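Local coordinates for hydrogenase maturation factor (Thermoanaerobacter tengcongensis, PDB 3VTI), which probably uses carbamoyl phosphate and ATP to carbamoylate the C-terminal cysteine of HypE during [NiFe] hydrogenase maturation, at residues Phe408-Phe413 against Pro731-Gly736; Val481-Ala486 against Ala505-Gly510. All coordinates share one frame; numbering follows the deposited sequence.

Interaction 1 (Phe408-Phe413 against Pro731-Gly736). With FE (Fe (III) ion), chain G.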
loop_
_atom_site.group_PDB
_atom_site.type_symbol
_atom_site.label_atom_id
_atom_site.label_comp_id
_atom_site.label_asym_id
_atom_site.label_seq_id
_atom_site.Cartn_x
_atom_site.Cartn_y
_atom_site.Cartn_z
ATOM N N PHE A 408 24.174 13.739 30.033
ATOM C CA PHE A 408 24.985 13.900 28.825
ATOM C C PHE A 408 26.056 14.987 28.997
ATOM O O PHE A 408 27.258 14.701 28.924
ATOM C CB PHE A 408 24.073 14.135 27.608
ATOM C CG PHE A 408 24.779 14.638 26.376
ATOM C CD1 PHE A 408 24.226 15.677 25.631
ATOM C CD2 PHE A 408 25.986 14.083 25.952
ATOM C CE1 PHE A 408 24.860 16.153 24.481
ATOM C CE2 PHE A 408 26.636 14.564 24.816
ATOM C CZ PHE A 408 26.065 15.604 24.075
ATOM N N TYR A 409 25.627 16.224 29.221
ATOM C CA TYR A 409 26.565 17.319 29.427
ATOM C C TYR A 409 27.260 17.194 30.779
ATOM O O TYR A 409 26.654 16.748 31.757
ATOM C CB TYR A 409 25.858 18.672 29.338
ATOM C CG TYR A 409 25.089 18.871 28.056
ATOM C CD1 TYR A 409 25.741 19.256 26.882
ATOM C CD2 TYR A 409 23.697 18.667 28.014
ATOM C CE1 TYR A 409 25.032 19.418 25.698
ATOM C CE2 TYR A 409 22.985 18.833 26.848
ATOM C CZ TYR A 409 23.653 19.208 25.694
ATOM O OH TYR A 409 22.948 19.377 24.524
ATOM N N LYS A 410 28.535 17.581 30.818
ATOM C CA LYS A 410 29.273 17.770 32.074
ATOM C C LYS A 410 29.032 16.592 32.985
ATOM O O LYS A 410 28.778 16.743 34.178
ATOM C CB LYS A 410 28.854 19.084 32.770
ATOM C CG LYS A 410 28.975 20.306 31.895
ATOM C CD LYS A 410 28.357 21.525 32.558
ATOM C CE LYS A 410 29.016 22.810 32.104
ATOM N NZ LYS A 410 28.584 23.197 30.732
ATOM N N ASN A 411 29.111 15.413 32.402
ATOM C CA ASN A 411 28.692 14.198 33.069
ATOM C C ASN A 411 29.502 13.855 34.318
ATOM O O ASN A 411 30.723 14.050 34.377
ATOM C CB ASN A 411 28.689 13.026 32.075
ATOM C CG ASN A 411 28.446 11.690 32.749
ATOM O OD1 ASN A 411 27.334 11.166 32.727
ATOM N ND2 ASN A 411 29.480 11.141 33.369
ATOM N N THR A 412 28.785 13.354 35.314
ATOM C CA THR A 412 29.366 12.648 36.442
ATOM C C THR A 412 28.512 11.413 36.677
ATOM O O THR A 412 27.316 11.400 36.350
ATOM C CB THR A 412 29.335 13.496 37.713
ATOM O OG1 THR A 412 27.973 13.786 38.058
ATOM C CG2 THR A 412 30.142 14.807 37.540
ATOM N N PHE A 413 29.126 10.363 37.227
ATOM C CA PHE A 413 28.378 9.202 37.702
ATOM C C PHE A 413 28.378 9.215 39.221
ATOM O O PHE A 413 29.181 9.926 39.832
ATOM C CB PHE A 413 28.953 7.892 37.150
ATOM C CG PHE A 413 30.373 7.605 37.573
ATOM C CD1 PHE A 413 30.652 7.077 38.838
ATOM C CD2 PHE A 413 31.436 7.837 36.690
ATOM C CE1 PHE A 413 31.948 6.799 39.220
ATOM C CE2 PHE A 413 32.748 7.548 37.059
ATOM C CZ PHE A 413 33.004 7.026 38.330
ATOM N N PRO A 731 27.224 20.705 41.437
ATOM C CA PRO A 731 26.712 21.788 40.602
ATOM C C PRO A 731 25.192 21.761 40.362
ATOM O O PRO A 731 24.568 20.713 40.399
ATOM C CB PRO A 731 27.459 21.596 39.273
ATOM C CG PRO A 731 28.600 20.699 39.567
ATOM C CD PRO A 731 28.105 19.806 40.675
ATOM N N CYS A 732 24.604 22.928 40.144
ATOM C CA CYS A 732 23.222 22.997 39.694
ATOM C C CYS A 732 23.131 22.606 38.209
ATOM O O CYS A 732 22.047 22.364 37.711
ATOM C CB CYS A 732 22.605 24.382 39.959
ATOM S SG CYS A 732 23.323 25.746 39.002
ATOM N N ASN A 733 24.265 22.522 37.513
ATOM C CA ASN A 733 24.264 22.006 36.128
ATOM C C ASN A 733 24.262 20.469 36.080
ATOM O O ASN A 733 24.168 19.811 37.120
ATOM C CB ASN A 733 25.419 22.589 35.306
ATOM C CG ASN A 733 26.798 22.201 35.850
ATOM O OD1 ASN A 733 27.041 21.047 36.208
ATOM N ND2 ASN A 733 27.710 23.169 35.887
ATOM N N ASP A 734 24.389 19.903 34.880
ATOM C CA ASP A 734 24.268 18.460 34.720
ATOM C C ASP A 734 25.362 17.651 35.412
ATOM O O ASP A 734 25.322 16.418 35.419
ATOM C CB ASP A 734 24.180 18.086 33.245
ATOM C CG ASP A 734 22.915 18.578 32.602
ATOM O OD1 ASP A 734 22.135 19.283 33.269
ATOM O OD2 ASP A 734 22.703 18.260 31.420
ATOM N N GLY A 735 26.325 18.344 36.008
ATOM C CA GLY A 735 27.333 17.695 36.837
ATOM C C GLY A 735 26.771 17.140 38.136
ATOM O O GLY A 735 27.395 16.280 38.755
ATOM N N GLY A 736 25.601 17.637 38.545
ATOM C CA GLY A 736 24.961 17.223 39.791
ATOM C C GLY A 736 23.837 16.217 39.621
ATOM O O GLY A 736 23.270 15.737 40.599
HETATM FE FE FE G . 20.172 19.985 33.002
HETATM O O HOH W 1 22.553 15.893 30.157
HETATM O O HOH W 2 25.439 14.799 33.190
HETATM O O HOH W 3 25.698 13.893 36.716
HETATM O O HOH W 4 20.957 20.106 30.907
HETATM O O HOH W 5 21.535 21.980 33.229
#

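Interaction 2 (Val481-Ala486 against Ala505-Gly510). With FE (Fe (III) ion), chain G.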
loop_
_atom_site.group_PDB
_atom_site.type_symbol
_atom_site.label_atom_id
_atom_site.label_comp_id
_atom_site.label_asym_id
_atom_site.label_seq_id
_atom_site.Cartn_x
_atom_site.Cartn_y
_atom_site.Cartn_z
ATOM N N VAL A 481 14.805 8.080 35.420
ATOM C CA VAL A 481 14.597 9.258 36.247
ATOM C C VAL A 481 14.525 10.439 35.304
ATOM O O VAL A 481 15.370 10.578 34.409
ATOM C CB VAL A 481 15.775 9.475 37.238
ATOM C CG1 VAL A 481 15.522 10.661 38.119
ATOM C CG2 VAL A 481 16.030 8.237 38.082
ATOM N N GLN A 482 13.508 11.276 35.482
ATOM C CA GLN A 482 13.356 12.450 34.646
ATOM C C GLN A 482 14.447 13.430 35.014
ATOM O O GLN A 482 14.721 13.634 36.185
ATOM C CB GLN A 482 11.961 13.077 34.805
ATOM C CG GLN A 482 11.555 13.997 33.662
ATOM C CD GLN A 482 12.144 15.406 33.773
ATOM O OE1 GLN A 482 12.135 16.012 34.836
ATOM N NE2 GLN A 482 12.652 15.927 32.662
ATOM N N HIS A 483 15.054 14.023 33.990
ATOM C CA HIS A 483 16.177 14.952 34.096
ATOM C C HIS A 483 16.021 16.077 35.125
ATOM O O HIS A 483 16.924 16.317 35.925
ATOM C CB HIS A 483 16.449 15.559 32.720
ATOM C CG HIS A 483 17.719 16.346 32.646
ATOM N ND1 HIS A 483 18.949 15.756 32.465
ATOM C CD2 HIS A 483 17.946 17.679 32.721
ATOM C CE1 HIS A 483 19.883 16.689 32.437
ATOM N NE2 HIS A 483 19.300 17.866 32.586
ATOM N N HIS A 484 14.889 16.771 35.096
ATOM C CA HIS A 484 14.702 17.955 35.946
ATOM C C HIS A 484 14.324 17.596 37.368
ATOM O O HIS A 484 14.680 18.303 38.310
ATOM C CB HIS A 484 13.716 18.927 35.300
ATOM C CG HIS A 484 14.173 19.389 33.959
ATOM N ND1 HIS A 484 13.881 18.702 32.801
ATOM C CD2 HIS A 484 14.986 20.410 33.599
ATOM C CE1 HIS A 484 14.466 19.300 31.777
ATOM N NE2 HIS A 484 15.143 20.338 32.233
ATOM N N HIS A 485 13.618 16.483 37.516
ATOM C CA HIS A 485 13.401 15.884 38.824
ATOM C C HIS A 485 14.760 15.576 39.483
ATOM O O HIS A 485 14.956 15.875 40.659
ATOM C CB HIS A 485 12.547 14.619 38.673
ATOM C CG HIS A 485 12.149 13.986 39.968
ATOM N ND1 HIS A 485 11.757 12.667 40.058
ATOM C CD2 HIS A 485 12.088 14.482 41.225
ATOM C CE1 HIS A 485 11.470 12.381 41.315
ATOM N NE2 HIS A 485 11.659 13.465 42.043
ATOM N N ALA A 486 15.697 15.017 38.715
ATOM C CA ALA A 486 17.044 14.730 39.216
ATOM C C ALA A 486 17.819 15.994 39.617
ATOM O O ALA A 486 18.621 15.959 40.559
ATOM C CB ALA A 486 17.834 13.900 38.215
ATOM N N ALA A 505 13.221 24.056 38.219
ATOM C CA ALA A 505 14.250 23.472 37.371
ATOM C C ALA A 505 14.380 24.227 36.047
ATOM O O ALA A 505 13.619 23.989 35.103
ATOM C CB ALA A 505 13.963 22.006 37.128
ATOM N N TYR A 506 15.346 25.145 36.006
ATOM C CA TYR A 506 15.636 25.962 34.827
ATOM C C TYR A 506 16.997 25.606 34.230
ATOM O O TYR A 506 18.036 25.730 34.892
ATOM C CB TYR A 506 15.639 27.455 35.167
ATOM C CG TYR A 506 14.316 28.069 35.555
ATOM C CD1 TYR A 506 13.116 27.382 35.404
ATOM C CD2 TYR A 506 14.265 29.384 36.029
ATOM C CE1 TYR A 506 11.895 27.975 35.756
ATOM C CE2 TYR A 506 13.051 29.985 36.380
ATOM C CZ TYR A 506 11.881 29.277 36.241
ATOM O OH TYR A 506 10.708 29.872 36.588
ATOM N N ASP A 507 16.984 25.180 32.971
ATOM C CA ASP A 507 18.211 24.932 32.215
ATOM C C ASP A 507 17.938 24.953 30.713
ATOM O O ASP A 507 16.899 25.464 30.268
ATOM C CB ASP A 507 18.904 23.631 32.665
ATOM C CG ASP A 507 18.120 22.373 32.313
ATOM O OD1 ASP A 507 17.039 22.448 31.703
ATOM O OD2 ASP A 507 18.609 21.276 32.649
ATOM N N GLY A 508 18.870 24.410 29.938
ATOM C CA GLY A 508 18.738 24.395 28.494
ATOM C C GLY A 508 17.821 23.296 28.004
ATOM O O GLY A 508 16.851 23.562 27.300
ATOM N N THR A 509 18.111 22.058 28.381
ATOM C CA THR A 509 17.411 20.939 27.790
ATOM C C THR A 509 17.516 19.680 28.614
ATOM O O THR A 509 18.462 19.485 29.346
ATOM C CB THR A 509 17.906 20.671 26.355
ATOM O OG1 THR A 509 17.272 19.494 25.839
ATOM C CG2 THR A 509 19.400 20.466 26.349
ATOM N N GLY A 510 16.508 18.843 28.467
ATOM C CA GLY A 510 16.359 17.610 29.203
ATOM C C GLY A 510 15.091 16.989 28.661
ATOM O O GLY A 510 14.107 17.694 28.400
HETATM FE FE FE G . 20.172 19.985 33.002
HETATM O O HOH W 4 20.957 20.106 30.907
HETATM O O HOH W 5 21.535 21.980 33.229
#

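Interaction 1 (Phe408-Phe413 against Pro731-Gly736)
Asp734 lies against the backbone and ring of Tyr409, and its side chain leads on to a metal. Asp734 CB rests 3.2 Å from Tyr409 O. CG stands beside the backbone N, anti to the carbonyl carbon (chi1 -67°), a setting that carries the carboxylate past Tyr409 toward the iron. Asp734 OD1 binds the iron(III) ion at 2.1 Å, whereas Asp734 OD2 lies at the edge of the Tyr409 ring, 3.6 Å from Tyr409 CD2, with ring and carboxylate planes 49° apart. OD2 also accepts from two waters: water 1, which links it to Phe408 N, and water 4, itself an iron ligand. A carboxylate suits this place because one oxygen can bind metal while the other accepts from waters, and together these bonds probably limit its rotation.

Gly735 CA makes a CA-H...O contact with Lys410 O (3.2 Å); a side chain here would come too close to Asn733 OD1, which accepts from Gly735 N (2.8 Å) in an Asx turn. The aliphatic part of Lys410 crosses the Asn733 amide at about a right angle, Lys410 CD lying 3.7 Å from Asn733 CG. Thr412 OG1 donates to Gly735 O (2.7 Å) from above the carbonyl plane and is also hydrogen-bonded to Ser738. Waters 2 and 3 both donate to Asp734 O and tie it to Tyr409 O and Thr412 OG1, respectively. The loop ahead of strand 414-417 thus backs the one ahead of helix 737-750, which gives Asp734 to the iron site between two Kae1-like subdomains of the actin-ATPase clan, completed by His483, His487 and Asp507.

Interaction 2 (Val481-Ala486 against Ala505-Gly510)
His483 and Asp507 share the iron(III) ion, the first through NE2 at 2.3 Å and the second through OD2 at 2.1 Å; waters 4 and 5, His487 and Asp734 complete the ligands. The His483 ring extends from the first turn of helix 483-494 to the metal, its CG opposite the backbone N (chi1 -170°), while ND1 is hydrogen-bonded to Asp460.

Hydrogen bonds form the second shell. His484 NE2 donates to Asp507 OD1 at 2.9 Å, on the syn side, in the imidazole plane but 26° out of that of the carboxylate. At the other ring nitrogen, Gln482 NE2, which also bonds Tyr511 O, gives His484 ND1 a nearly straight bond of 3.0 Å. This N-cap glutamine also uses OE1 to accept from His484 N and His485 N, so one amide caps the helix and steadies the ring.

Nonpolar contacts complete the interface. His484 CB meets Ala505 CB at 3.6 Å, and Gly510 CA makes an off-centre CH-pi contact with the His483 ring, where a side chain would clash with both histidines. Replacing His484 with alanine would take away the donor to Asp507 OD1, and the carboxylate, still held to iron by OD2, would probably be less firmly fixed.

Accepting at ND1 and donating at NE2 is consistent with a neutral His484, whose donation probably helps to orient Asp507 and temper its negative charge at the metal.

Overall arrangement
Both contacts are buried and meet at one iron(III) ion, and each joins the 397-494 family region to the 503-741 region. Interaction 2 links neighbouring elements, helix 483-494 with the end of strand 501-506 and the loop after it, and is nested within the long chain excursion that interaction 1 closes. Interaction 1 lies nearer the centre of the chain and joins loops through backbone carbonyls and bridging waters. Each has one direct hydrogen bond between its segments, from a threonine hydroxyl in interaction 1 and an imidazole in interaction 2. Waters 4 and 5 are shared. Away from the metal they also touch through Tyr409 CE2 and Thr509 CG2, 4.0 Å apart.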